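Local coordinates for protein ribonuclease VapC2 (Rickettsia felis, PDB 3ZVK) that acts as the toxin of a type II toxin-antitoxin pair, a ribonuclease, probably magnesium-dependent, that cleaves single-stranded RNA and inhibits cell growth, at residues I2-T7 / T33-S38; E83-L88 / N98-A103; H105-N110 / P125-E130; L113-I118 / L129-K134. The protein carries 1 engineered substitution. One frame throughout, in Å; residues are numbered along the deposited sequence.

Overall arrangement
From the N terminus, strand 2-5 leads through two helices to strand 33-37, and contact 1 closes this first loop by pairing them side by side. Contact 2 follows in series, folding helix 97-109 back against helix 75-90 across a short connection. The same helix carries on into contact 3, where its last turns meet residues 125-130. Contact 4 opens on strand 112-115, inside the span of contact 3, and ends on residues 129-134, so the two loops cross and share Leu129 and Glu130. Strands 2-5 and 112-115 are neighbours, which joins contacts 1 and 4 in a single parallel sheet; contacts 2 and 3 build out the helical layer beside it.

Contact 1. Residues I2-T7 / T33-S38; sequences IYMLGT and TIAISS. Engineered in segment 2-7: Gly6 (natural residue Asp).
Ile2, Tyr3 and Met4 run parallel to Thr33, Ile34 and Ala35, the strand axes 4.6 Å apart and turned by 39°. Tyr3 is gripped through both its backbone groups: its N gives a nearly straight bond to Thr33 O (2.8 Å), and its O receives Ala35 N. The ladder continues from Leu5 N to Ala35 O. One step further on a water takes over, donating to Leu5 O at 2.7 Å and accepting from Ser37 N. Ile2, Met4, Thr33 and Ala35 face one side of the sheet, Tyr3 and Ile34 the other. Met4 bends at chi3 (82°), which brings CE to 3.7 Å from Ser37 N. Leu5 reaches two isoleucines, with CD1 4.1 Å from Ile34 CG2 and CB 4.0 Å from Ile36 CG2. Gly6, an engineered residue, stands at the N-cap of helix 7-16, where the natural Asp is predicted to bind magnesium. Ser37 caps the other helix start through Ile39 N, and its OG also bonds to His105 ND1. Helix 19-29 covers the Tyr3 and Ile34 face, where Trp46 of an antitoxin chain also packs on Ile34. Strand 112-115 bonds to the far edge of strand 2-5, and strand 69-71 lies beyond strand 33-37, which puts this pair in the middle of the parallel sheet of the PIN domain.

Contact 2. Residues E83-L88 / N98-A103; sequences ELRTEL and NDLLIA
Leu100 sends its two methyls to different partners on helix 75-90. CD1 sits 3.5 Å from Leu88 CD1 as the side chains slide past each other in opposite directions. The same CD1 lies 3.8 Å from Leu84 CG. CD2 instead meets the aliphatic part of Arg85, closest at CG (3.7 Å), and the two chains cross at about a right angle. Leu84 CG is anti to the backbone N (chi1 179°), which sets the branch point beside Leu100 CD1; its CD2 lies 4.0 Å from Ala103 CB, about one helical turn beyond Leu100. Leu84, Leu88, Leu100 and Ala103 all start toward the opposite helix, whereas Arg85 leaves from the flank. The axes of the two short segments stay 10.4 Å apart at 127°, so side chains, chiefly leucines, bridge the interval. Arg85 runs extended from CG to NE, and its guanidinium is held by a salt bridge to Glu89 and a hydrogen bond from NH1 to Tyr81 OH. It also makes a cation-pi contact with Tyr46 of the second subunit, a toxin copy whose Leu101 packs on Leu101 of this chain. Leu84 also touches Ser104 and Ile107 further along helix 97-109. The chemistry is therefore divided: methyl and methylene packing joins the helices within the chain, while the one charged side chain that takes part lends its carbon stem to that interface and turns its polar end to partners beyond it, among them Glu89, Tyr81 and the toxin-toxin boundary.

Contact 3. Residues H105-N110 / P125-E130; sequences HAIAEN and PNLILE
Ile107 and Leu127 centre a surface contact of helix on loop, in which the last turns of helix 97-109 rest against the residues leading into edge strand 128-131. The two side chains cross at about a right angle, Ile107 CG1 lying 3.7 Å from Leu127 CD1. That methyl also touches Ala106 CB (3.9 Å), bridging two consecutive helix residues; with Leu127 CG anti to the backbone N (chi1 -178°), the branch is held out against the helix. Ile107 meets backbone too, with CG1 3.7 Å from Asn126 O and CD1 3.8 Å from Pro125 O. At the margin, Asn110 OD1 comes within 3.9 Å of Ile128 CD1. Asn110 ends the helix with positive phi (57°) in a Schellman motif, which turns the chain out toward strand 112-115. On another side of the helix, His105 and Glu109 face strand 69-71. Tyr80 of helix 75-90 packs on Ile107. Joining a helix end to the approach of the last strand, this is layered alpha/beta packing, with helices flanking the parallel sheet of the PIN domain.

Contact 4. Residues L113-I118 / L129-K134; sequences LVTNNI and LENWDK
Val114 lays CG1 over one face of the Trp132 indole, 3.6 Å from the centroid of the five-membered ring, in a CH-pi contact. The methyl is anti to its backbone N (chi1 -171°) and sits 3.5 Å from both CD2 and CE2, the atoms fusing the two rings. The ring is also held at its edge: Trp132 NE1 donates almost straight, in the ring plane, to the anti lone pair of Glu130 OE2 at 2.9 Å. Beneath these groups the strands pair in parallel, Glu130 N bonding to Leu113 O, Thr115 N to Glu130 O and Trp132 N to Thr115 O. They are the last pair of the PIN-domain sheet, 128-131 being its outermost strand on that side within the chain. On the face bearing Leu113, Thr115, Leu129 and Asn131, Leu129 spreads its methyls over two partners: CD1 is 3.8 Å from Leu113 CB, and CD2 is 3.7 Å from Thr115 CG2. Asn131 reaches past the end of its partner strand, ND2 3.6 Å from Asn117 C, and the Lys134 and Asn116 side chains cross at about a right angle, Lys134 CE 3.2 Å from Asn116 ND2. Asn116 OD1 bonds to Tyr21 OH, and Thr115 OG1 to Glu120, tying these polar ends to helix 19-29 and to the loop that follows strand 112-115. Leu25 and Leu28 of helix 19-29 pack against Trp132. Within these segments the indole is held by a methyl on its face and a carboxylate in its plane, and the negative charge of Glu130 would be expected to polarise the N-H and strengthen that bond.

Contact 1. Residues I2-T7 / T33-S38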
loop_
_atom_site.group_PDB
_atom_site.type_symbol
_atom_site.label_atom_id
_atom_site.label_comp_id
_atom_site.label_asym_id
_atom_site.label_seq_id
_atom_site.Cartn_x
_atom_site.Cartn_y
_atom_site.Cartn_z
ATOM N N ILE A 2 6.963 25.373 -16.599
ATOM C CA ILE A 2 7.533 24.066 -16.959
ATOM C C ILE A 2 7.913 24.051 -18.439
ATOM O O ILE A 2 7.106 24.386 -19.299
ATOM C CB ILE A 2 6.585 22.875 -16.595
ATOM C CG1 ILE A 2 6.205 22.891 -15.093
ATOM C CG2 ILE A 2 7.191 21.517 -16.988
ATOM C CD1 ILE A 2 5.087 21.934 -14.674
ATOM N N TYR A 3 9.151 23.645 -18.731
ATOM C CA TYR A 3 9.624 23.451 -20.089
ATOM C C TYR A 3 9.874 21.956 -20.231
ATOM O O TYR A 3 10.728 21.417 -19.535
ATOM C CB TYR A 3 10.917 24.230 -20.342
ATOM C CG TYR A 3 10.679 25.688 -20.657
ATOM C CD1 TYR A 3 10.487 26.618 -19.639
ATOM C CD2 TYR A 3 10.621 26.141 -21.984
ATOM C CE1 TYR A 3 10.260 27.965 -19.925
ATOM C CE2 TYR A 3 10.405 27.484 -22.278
ATOM C CZ TYR A 3 10.237 28.399 -21.241
ATOM O OH TYR A 3 10.026 29.746 -21.483
ATOM N N MET A 4 9.104 21.276 -21.078
ATOM C CA MET A 4 9.281 19.842 -21.317
ATOM C C MET A 4 10.027 19.676 -22.634
ATOM O O MET A 4 9.643 20.291 -23.642
ATOM C CB MET A 4 7.932 19.110 -21.343
ATOM C CG MET A 4 7.184 19.219 -20.044
ATOM S SD MET A 4 5.737 18.172 -19.885
ATOM C CE MET A 4 6.516 16.647 -19.419
ATOM N N LEU A 5 11.129 18.911 -22.628
ATOM C CA LEU A 5 11.897 18.706 -23.875
ATOM C C LEU A 5 11.388 17.489 -24.617
ATOM O O LEU A 5 11.066 16.460 -23.998
ATOM C CB LEU A 5 13.417 18.549 -23.619
ATOM C CG LEU A 5 14.049 19.482 -22.613
ATOM C CD1 LEU A 5 15.458 18.999 -22.251
ATOM C CD2 LEU A 5 14.040 20.920 -23.126
ATOM N N GLY A 6 11.287 17.633 -25.926
ATOM C CA GLY A 6 10.870 16.567 -26.836
ATOM C C GLY A 6 12.031 15.626 -27.095
ATOM O O GLY A 6 13.165 15.898 -26.682
ATOM N N THR A 7 11.762 14.517 -27.762
ATOM C CA THR A 7 12.751 13.472 -28.036
ATOM C C THR A 7 13.909 13.993 -28.890
ATOM O O THR A 7 15.067 13.745 -28.540
ATOM C CB THR A 7 12.057 12.225 -28.630
ATOM O OG1 THR A 7 10.986 11.852 -27.753
ATOM C CG2 THR A 7 13.014 11.033 -28.807
ATOM N N THR A 33 11.265 25.202 -14.504
ATOM C CA THR A 33 11.532 23.777 -14.329
ATOM C C THR A 33 11.752 23.128 -15.682
ATOM O O THR A 33 10.890 23.207 -16.564
ATOM C CB THR A 33 10.356 23.094 -13.602
ATOM O OG1 THR A 33 10.147 23.710 -12.327
ATOM C CG2 THR A 33 10.571 21.602 -13.412
ATOM N N ILE A 34 12.911 22.470 -15.836
ATOM C CA ILE A 34 13.242 21.698 -17.026
ATOM C C ILE A 34 12.862 20.268 -16.760
ATOM O O ILE A 34 13.317 19.678 -15.767
ATOM C CB ILE A 34 14.702 21.878 -17.479
ATOM C CG1 ILE A 34 14.913 23.386 -17.906
ATOM C CG2 ILE A 34 14.982 20.918 -18.688
ATOM C CD1 ILE A 34 16.260 23.822 -17.845
ATOM N N ALA A 35 12.004 19.708 -17.635
ATOM C CA ALA A 35 11.528 18.323 -17.506
ATOM C C ALA A 35 11.448 17.542 -18.811
ATOM O O ALA A 35 11.604 18.104 -19.897
ATOM C CB ALA A 35 10.169 18.324 -16.823
ATOM N N ILE A 36 11.226 16.228 -18.701
ATOM C CA ILE A 36 10.935 15.300 -19.807
ATOM C C ILE A 36 9.822 14.388 -19.375
ATOM O O ILE A 36 9.705 14.052 -18.200
ATOM C CB ILE A 36 12.113 14.496 -20.455
ATOM C CG1 ILE A 36 12.804 13.530 -19.471
ATOM C CG2 ILE A 36 13.082 15.392 -21.246
ATOM C CD1 ILE A 36 13.529 12.370 -20.131
ATOM N N SER A 37 9.006 13.992 -20.316
ATOM C CA SER A 37 7.932 13.043 -20.099
ATOM C C SER A 37 8.597 11.681 -19.942
ATOM O O SER A 37 9.634 11.436 -20.547
ATOM C CB SER A 37 7.042 13.002 -21.344
ATOM O OG SER A 37 5.967 12.100 -21.154
ATOM N N SER A 38 7.995 10.782 -19.162
ATOM C CA SER A 38 8.473 9.406 -19.068
ATOM C C SER A 38 8.416 8.761 -20.489
ATOM O O SER A 38 9.223 7.865 -20.752
ATOM C CB SER A 38 7.661 8.607 -18.052
ATOM O OG SER A 38 6.262 8.645 -18.289
HETATM O O HOH W 1 8.830 15.788 -22.557
#

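Contact 2. Residues E83-L88 / N98-A103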
loop_
_atom_site.group_PDB
_atom_site.type_symbol
_atom_site.label_atom_id
_atom_site.label_comp_id
_atom_site.label_asym_id
_atom_site.label_seq_id
_atom_site.Cartn_x
_atom_site.Cartn_y
_atom_site.Cartn_z
ATOM N N GLU A 83 -8.719 13.890 -27.110
ATOM C CA GLU A 83 -9.223 15.063 -27.831
ATOM C C GLU A 83 -8.301 15.473 -28.985
ATOM O O GLU A 83 -8.787 15.744 -30.079
ATOM C CB GLU A 83 -9.455 16.237 -26.859
ATOM C CG GLU A 83 -10.630 16.036 -25.921
ATOM C CD GLU A 83 -12.002 16.147 -26.561
ATOM O OE1 GLU A 83 -12.459 17.290 -26.789
ATOM O OE2 GLU A 83 -12.630 15.094 -26.814
ATOM N N LEU A 84 -6.987 15.503 -28.739
ATOM C CA LEU A 84 -5.961 15.860 -29.712
ATOM C C LEU A 84 -5.886 14.853 -30.879
ATOM O O LEU A 84 -5.892 15.263 -32.042
ATOM C CB LEU A 84 -4.591 16.026 -29.005
ATOM C CG LEU A 84 -3.370 16.377 -29.870
ATOM C CD1 LEU A 84 -3.582 17.677 -30.635
ATOM C CD2 LEU A 84 -2.111 16.465 -29.027
ATOM N N ARG A 85 -5.847 13.544 -30.572
ATOM C CA ARG A 85 -5.785 12.489 -31.585
ATOM C C ARG A 85 -6.985 12.544 -32.515
ATOM O O ARG A 85 -6.814 12.468 -33.733
ATOM C CB ARG A 85 -5.637 11.099 -30.936
ATOM C CG ARG A 85 -5.287 10.048 -31.967
ATOM C CD ARG A 85 -4.865 8.743 -31.370
ATOM N NE ARG A 85 -5.045 7.673 -32.345
ATOM C CZ ARG A 85 -4.896 6.385 -32.082
ATOM N NH1 ARG A 85 -4.564 5.982 -30.867
ATOM N NH2 ARG A 85 -5.116 5.487 -33.024
ATOM N N THR A 86 -8.197 12.703 -31.942
ATOM C CA THR A 86 -9.453 12.797 -32.692
ATOM C C THR A 86 -9.441 14.013 -33.620
ATOM O O THR A 86 -9.787 13.876 -34.792
ATOM C CB THR A 86 -10.644 12.794 -31.724
ATOM O OG1 THR A 86 -10.623 11.566 -31.002
ATOM C CG2 THR A 86 -11.990 12.951 -32.428
ATOM N N GLU A 87 -9.043 15.193 -33.092
ATOM C CA GLU A 87 -8.973 16.441 -33.853
ATOM C C GLU A 87 -7.980 16.342 -35.016
ATOM O O GLU A 87 -8.327 16.706 -36.136
ATOM C CB GLU A 87 -8.640 17.629 -32.940
ATOM C CG GLU A 87 -8.870 18.971 -33.623
ATOM C CD GLU A 87 -8.560 20.232 -32.836
ATOM O OE1 GLU A 87 -8.187 20.132 -31.641
ATOM O OE2 GLU A 87 -8.678 21.328 -33.432
ATOM N N LEU A 88 -6.767 15.825 -34.764
ATOM C CA LEU A 88 -5.742 15.655 -35.799
ATOM C C LEU A 88 -6.194 14.728 -36.927
ATOM O O LEU A 88 -5.963 15.052 -38.085
ATOM C CB LEU A 88 -4.394 15.211 -35.189
ATOM C CG LEU A 88 -3.707 16.243 -34.286
ATOM C CD1 LEU A 88 -2.438 15.725 -33.763
ATOM C CD2 LEU A 88 -3.477 17.575 -35.006
ATOM N N ASN A 98 4.203 8.209 -30.127
ATOM C CA ASN A 98 4.642 8.755 -28.899
ATOM C C ASN A 98 4.652 10.263 -28.925
ATOM O O ASN A 98 4.324 10.858 -27.896
ATOM C CB ASN A 98 5.929 8.048 -28.492
ATOM C CG ASN A 98 5.590 6.605 -28.200
ATOM O OD1 ASN A 98 4.427 6.236 -28.263
ATOM N ND2 ASN A 98 6.547 5.745 -27.876
ATOM N N ASP A 99 4.879 10.884 -30.097
ATOM C CA ASP A 99 4.820 12.348 -30.217
ATOM C C ASP A 99 3.441 12.919 -29.854
ATOM O O ASP A 99 3.368 13.941 -29.179
ATOM C CB ASP A 99 5.396 12.863 -31.541
ATOM C CG ASP A 99 6.918 12.782 -31.592
ATOM O OD1 ASP A 99 7.536 12.482 -30.544
ATOM O OD2 ASP A 99 7.494 13.052 -32.666
ATOM N N LEU A 100 2.365 12.177 -30.177
ATOM C CA LEU A 100 0.996 12.499 -29.769
ATOM C C LEU A 100 0.881 12.418 -28.194
ATOM O O LEU A 100 0.316 13.319 -27.575
ATOM C CB LEU A 100 0.031 11.509 -30.439
ATOM C CG LEU A 100 -1.329 12.006 -30.935
ATOM C CD1 LEU A 100 -1.311 13.459 -31.306
ATOM C CD2 LEU A 100 -1.761 11.236 -32.168
ATOM N N LEU A 101 1.482 11.384 -27.567
ATOM C CA LEU A 101 1.490 11.199 -26.115
ATOM C C LEU A 101 2.305 12.307 -25.446
ATOM O O LEU A 101 1.869 12.880 -24.448
ATOM C CB LEU A 101 2.046 9.805 -25.721
ATOM C CG LEU A 101 1.121 8.588 -25.962
ATOM C CD1 LEU A 101 1.881 7.304 -25.909
ATOM C CD2 LEU A 101 0.049 8.496 -24.909
ATOM N N ILE A 102 3.486 12.607 -26.025
ATOM C CA ILE A 102 4.420 13.635 -25.587
ATOM C C ILE A 102 3.744 15.001 -25.595
ATOM O O ILE A 102 3.855 15.708 -24.596
ATOM C CB ILE A 102 5.746 13.576 -26.422
ATOM C CG1 ILE A 102 6.565 12.327 -26.013
ATOM C CG2 ILE A 102 6.601 14.848 -26.241
ATOM C CD1 ILE A 102 7.359 11.653 -27.167
ATOM N N ALA A 103 3.034 15.353 -26.696
ATOM C CA ALA A 103 2.316 16.623 -26.895
ATOM C C ALA A 103 1.171 16.761 -25.901
ATOM O O ALA A 103 1.038 17.816 -25.274
ATOM C CB ALA A 103 1.805 16.729 -28.332
#

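Contact 3. Residues H105-N110 / P125-E130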
loop_
_atom_site.group_PDB
_atom_site.type_symbol
_atom_site.label_atom_id
_atom_site.label_comp_id
_atom_site.label_asym_id
_atom_site.label_seq_id
_atom_site.Cartn_x
_atom_site.Cartn_y
_atom_site.Cartn_z
ATOM N N HIS A 105 0.912 15.366 -22.992
ATOM C CA HIS A 105 1.571 15.505 -21.699
ATOM C C HIS A 105 1.937 16.961 -21.438
ATOM O O HIS A 105 1.624 17.449 -20.358
ATOM C CB HIS A 105 2.791 14.567 -21.585
ATOM C CG HIS A 105 3.188 14.273 -20.172
ATOM N ND1 HIS A 105 4.185 13.374 -19.885
ATOM C CD2 HIS A 105 2.721 14.783 -19.012
ATOM C CE1 HIS A 105 4.283 13.345 -18.570
ATOM N NE2 HIS A 105 3.410 14.162 -18.004
ATOM N N ALA A 106 2.544 17.670 -22.427
ATOM C CA ALA A 106 2.865 19.096 -22.296
ATOM C C ALA A 106 1.565 19.904 -22.130
ATOM O O ALA A 106 1.505 20.768 -21.257
ATOM C CB ALA A 106 3.656 19.587 -23.504
ATOM N N ILE A 107 0.510 19.580 -22.910
ATOM C CA ILE A 107 -0.785 20.250 -22.823
ATOM C C ILE A 107 -1.361 20.073 -21.415
ATOM O O ILE A 107 -1.751 21.059 -20.788
ATOM C CB ILE A 107 -1.771 19.812 -23.961
ATOM C CG1 ILE A 107 -1.307 20.271 -25.341
ATOM C CG2 ILE A 107 -3.191 20.353 -23.714
ATOM C CD1 ILE A 107 -1.885 19.499 -26.545
ATOM N N ALA A 108 -1.380 18.829 -20.907
ATOM C CA ALA A 108 -1.899 18.490 -19.579
ATOM C C ALA A 108 -1.143 19.148 -18.422
ATOM O O ALA A 108 -1.754 19.432 -17.385
ATOM C CB ALA A 108 -1.921 16.999 -19.395
ATOM N N GLU A 109 0.175 19.395 -18.593
ATOM C CA GLU A 109 1.014 20.050 -17.580
ATOM C C GLU A 109 1.059 21.587 -17.762
ATOM O O GLU A 109 1.641 22.292 -16.938
ATOM C CB GLU A 109 2.454 19.470 -17.612
ATOM C CG GLU A 109 2.600 17.993 -17.253
ATOM C CD GLU A 109 2.209 17.506 -15.872
ATOM O OE1 GLU A 109 1.989 18.348 -14.977
ATOM O OE2 GLU A 109 2.141 16.270 -15.677
ATOM N N ASN A 110 0.448 22.090 -18.846
ATOM C CA ASN A 110 0.445 23.502 -19.255
ATOM C C ASN A 110 1.887 23.988 -19.434
ATOM O O ASN A 110 2.275 25.043 -18.962
ATOM C CB ASN A 110 -0.381 24.388 -18.317
ATOM C CG ASN A 110 -1.061 25.471 -19.088
ATOM O OD1 ASN A 110 -0.434 26.438 -19.551
ATOM N ND2 ASN A 110 -2.349 25.265 -19.348
ATOM N N PRO A 125 -3.263 21.878 -31.903
ATOM C CA PRO A 125 -3.964 22.933 -31.157
ATOM C C PRO A 125 -3.734 22.886 -29.651
ATOM O O PRO A 125 -3.517 21.813 -29.084
ATOM C CB PRO A 125 -5.440 22.691 -31.511
ATOM C CG PRO A 125 -5.415 21.759 -32.702
ATOM C CD PRO A 125 -4.229 20.908 -32.455
ATOM N N ASN A 126 -3.807 24.076 -29.011
ATOM C CA ASN A 126 -3.628 24.297 -27.565
ATOM C C ASN A 126 -2.213 23.963 -27.031
ATOM O O ASN A 126 -2.016 23.920 -25.809
ATOM C CB ASN A 126 -4.730 23.610 -26.714
ATOM C CG ASN A 126 -6.116 23.558 -27.322
ATOM O OD1 ASN A 126 -6.736 24.578 -27.669
ATOM N ND2 ASN A 126 -6.638 22.348 -27.417
ATOM N N LEU A 127 -1.230 23.772 -27.934
ATOM C CA LEU A 127 0.135 23.444 -27.549
ATOM C C LEU A 127 1.092 24.616 -27.689
ATOM O O LEU A 127 1.229 25.180 -28.770
ATOM C CB LEU A 127 0.634 22.194 -28.312
ATOM C CG LEU A 127 2.039 21.682 -28.003
ATOM C CD1 LEU A 127 2.056 20.805 -26.800
ATOM C CD2 LEU A 127 2.563 20.865 -29.114
ATOM N N ILE A 128 1.749 24.985 -26.577
ATOM C CA ILE A 128 2.785 26.021 -26.556
ATOM C C ILE A 128 4.113 25.333 -26.961
ATOM O O ILE A 128 4.507 24.315 -26.378
ATOM C CB ILE A 128 2.914 26.779 -25.206
ATOM C CG1 ILE A 128 1.538 26.995 -24.496
ATOM C CG2 ILE A 128 3.686 28.097 -25.416
ATOM C CD1 ILE A 128 1.574 26.962 -22.886
ATOM N N LEU A 129 4.758 25.876 -27.995
ATOM C CA LEU A 129 5.999 25.348 -28.570
ATOM C C LEU A 129 7.101 26.382 -28.577
ATOM O O LEU A 129 6.833 27.586 -28.621
ATOM C CB LEU A 129 5.758 24.882 -30.019
ATOM C CG LEU A 129 6.309 23.505 -30.484
ATOM C CD1 LEU A 129 5.615 22.318 -29.799
ATOM C CD2 LEU A 129 6.134 23.355 -31.982
ATOM N N GLU A 130 8.345 25.891 -28.554
ATOM C CA GLU A 130 9.554 26.693 -28.614
ATOM C C GLU A 130 10.558 25.851 -29.388
ATOM O O GLU A 130 10.807 24.701 -29.049
ATOM C CB GLU A 130 10.073 27.095 -27.221
ATOM C CG GLU A 130 11.104 28.201 -27.274
ATOM C CD GLU A 130 11.501 28.776 -25.932
ATOM O OE1 GLU A 130 10.755 29.614 -25.368
ATOM O OE2 GLU A 130 12.634 28.476 -25.508
#

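Contact 4. Residues L113-I118 / L129-K134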
loop_
_atom_site.group_PDB
_atom_site.type_symbol
_atom_site.label_atom_id
_atom_site.label_comp_id
_atom_site.label_asym_id
_atom_site.label_seq_id
_atom_site.Cartn_x
_atom_site.Cartn_y
_atom_site.Cartn_z
ATOM N N LEU A 113 6.511 23.019 -24.927
ATOM C CA LEU A 113 7.182 21.862 -25.500
ATOM C C LEU A 113 8.306 22.342 -26.391
ATOM O O LEU A 113 8.084 23.141 -27.303
ATOM C CB LEU A 113 6.204 20.950 -26.254
ATOM C CG LEU A 113 6.757 19.634 -26.824
ATOM C CD1 LEU A 113 7.349 18.723 -25.747
ATOM C CD2 LEU A 113 5.668 18.907 -27.514
ATOM N N VAL A 114 9.512 21.858 -26.115
ATOM C CA VAL A 114 10.721 22.250 -26.811
ATOM C C VAL A 114 11.037 21.307 -27.949
ATOM O O VAL A 114 11.171 20.105 -27.746
ATOM C CB VAL A 114 11.909 22.473 -25.867
ATOM C CG1 VAL A 114 13.088 23.081 -26.616
ATOM C CG2 VAL A 114 11.521 23.337 -24.659
ATOM N N THR A 115 11.170 21.887 -29.150
ATOM C CA THR A 115 11.402 21.183 -30.388
ATOM C C THR A 115 12.674 21.610 -31.128
ATOM O O THR A 115 13.254 22.633 -30.794
ATOM C CB THR A 115 10.114 21.152 -31.223
ATOM O OG1 THR A 115 10.276 20.167 -32.248
ATOM C CG2 THR A 115 9.746 22.517 -31.803
ATOM N N ASN A 116 13.087 20.787 -32.121
ATOM C CA ASN A 116 14.269 20.814 -33.013
ATOM C C ASN A 116 13.897 21.222 -34.469
ATOM O O ASN A 116 14.781 21.575 -35.255
ATOM C CB ASN A 116 14.795 19.334 -33.118
ATOM C CG ASN A 116 16.224 19.124 -32.709
ATOM O OD1 ASN A 116 16.716 19.702 -31.757
ATOM N ND2 ASN A 116 16.902 18.216 -33.351
ATOM N N ASN A 117 12.613 21.021 -34.853
ATOM C CA ASN A 117 12.074 21.223 -36.198
ATOM C C ASN A 117 10.543 21.371 -36.223
ATOM O O ASN A 117 9.850 21.050 -35.252
ATOM C CB ASN A 117 12.498 20.057 -37.137
ATOM C CG ASN A 117 12.343 18.668 -36.555
ATOM O OD1 ASN A 117 11.257 18.251 -36.131
ATOM N ND2 ASN A 117 13.439 17.918 -36.523
ATOM N N ILE A 118 10.028 21.821 -37.379
ATOM C CA ILE A 118 8.600 22.037 -37.643
ATOM C C ILE A 118 7.818 20.727 -37.885
ATOM O O ILE A 118 6.596 20.695 -37.692
ATOM C CB ILE A 118 8.375 23.100 -38.757
ATOM C CG1 ILE A 118 9.117 22.734 -40.074
ATOM C CG2 ILE A 118 8.773 24.488 -38.252
ATOM C CD1 ILE A 118 8.432 23.233 -41.387
ATOM N N LEU A 129 4.758 25.876 -27.995
ATOM C CA LEU A 129 5.999 25.348 -28.570
ATOM C C LEU A 129 7.101 26.382 -28.577
ATOM O O LEU A 129 6.833 27.586 -28.621
ATOM C CB LEU A 129 5.758 24.882 -30.019
ATOM C CG LEU A 129 6.309 23.505 -30.484
ATOM C CD1 LEU A 129 5.615 22.318 -29.799
ATOM C CD2 LEU A 129 6.134 23.355 -31.982
ATOM N N GLU A 130 8.345 25.891 -28.554
ATOM C CA GLU A 130 9.554 26.693 -28.614
ATOM C C GLU A 130 10.558 25.851 -29.388
ATOM O O GLU A 130 10.807 24.701 -29.049
ATOM C CB GLU A 130 10.073 27.095 -27.221
ATOM C CG GLU A 130 11.104 28.201 -27.274
ATOM C CD GLU A 130 11.501 28.776 -25.932
ATOM O OE1 GLU A 130 10.755 29.614 -25.368
ATOM O OE2 GLU A 130 12.634 28.476 -25.508
ATOM N N ASN A 131 11.047 26.396 -30.489
ATOM C CA ASN A 131 11.982 25.744 -31.389
ATOM C C ASN A 131 13.407 26.219 -31.131
ATOM O O ASN A 131 13.673 27.433 -31.192
ATOM C CB ASN A 131 11.579 26.025 -32.853
ATOM C CG ASN A 131 12.226 25.126 -33.881
ATOM O OD1 ASN A 131 13.454 25.097 -34.052
ATOM N ND2 ASN A 131 11.397 24.442 -34.657
ATOM N N TRP A 132 14.323 25.263 -30.855
ATOM C CA TRP A 132 15.732 25.566 -30.693
ATOM C C TRP A 132 16.406 25.071 -31.960
ATOM O O TRP A 132 16.441 23.880 -32.213
ATOM C CB TRP A 132 16.324 24.954 -29.420
ATOM C CG TRP A 132 15.774 25.458 -28.111
ATOM C CD1 TRP A 132 14.864 26.455 -27.925
ATOM C CD2 TRP A 132 16.070 24.939 -26.807
ATOM N NE1 TRP A 132 14.577 26.594 -26.588
ATOM C CE2 TRP A 132 15.312 25.683 -25.877
ATOM C CE3 TRP A 132 16.867 23.878 -26.339
ATOM C CZ2 TRP A 132 15.342 25.417 -24.508
ATOM C CZ3 TRP A 132 16.941 23.651 -24.972
ATOM C CH2 TRP A 132 16.158 24.391 -24.076
ATOM N N ASP A 133 16.844 25.980 -32.814
ATOM C CA ASP A 133 17.459 25.602 -34.081
ATOM C C ASP A 133 18.768 24.849 -33.861
ATOM O O ASP A 133 19.530 25.192 -32.962
ATOM C CB ASP A 133 17.657 26.842 -34.973
ATOM C CG ASP A 133 16.373 27.592 -35.318
ATOM O OD1 ASP A 133 15.593 27.907 -34.388
ATOM O OD2 ASP A 133 16.173 27.904 -36.512
ATOM N N LYS A 134 18.996 23.788 -34.654
ATOM C CA LYS A 134 20.210 22.952 -34.597
ATOM C C LYS A 134 21.429 23.747 -35.104
ATOM O O LYS A 134 22.562 23.468 -34.707
ATOM C CB LYS A 134 20.038 21.666 -35.429
ATOM C CG LYS A 134 18.814 20.813 -35.068
ATOM C CD LYS A 134 18.802 19.493 -35.838
ATOM C CE LYS A 134 17.440 19.166 -36.385
ATOM N NZ LYS A 134 17.378 19.352 -37.853
#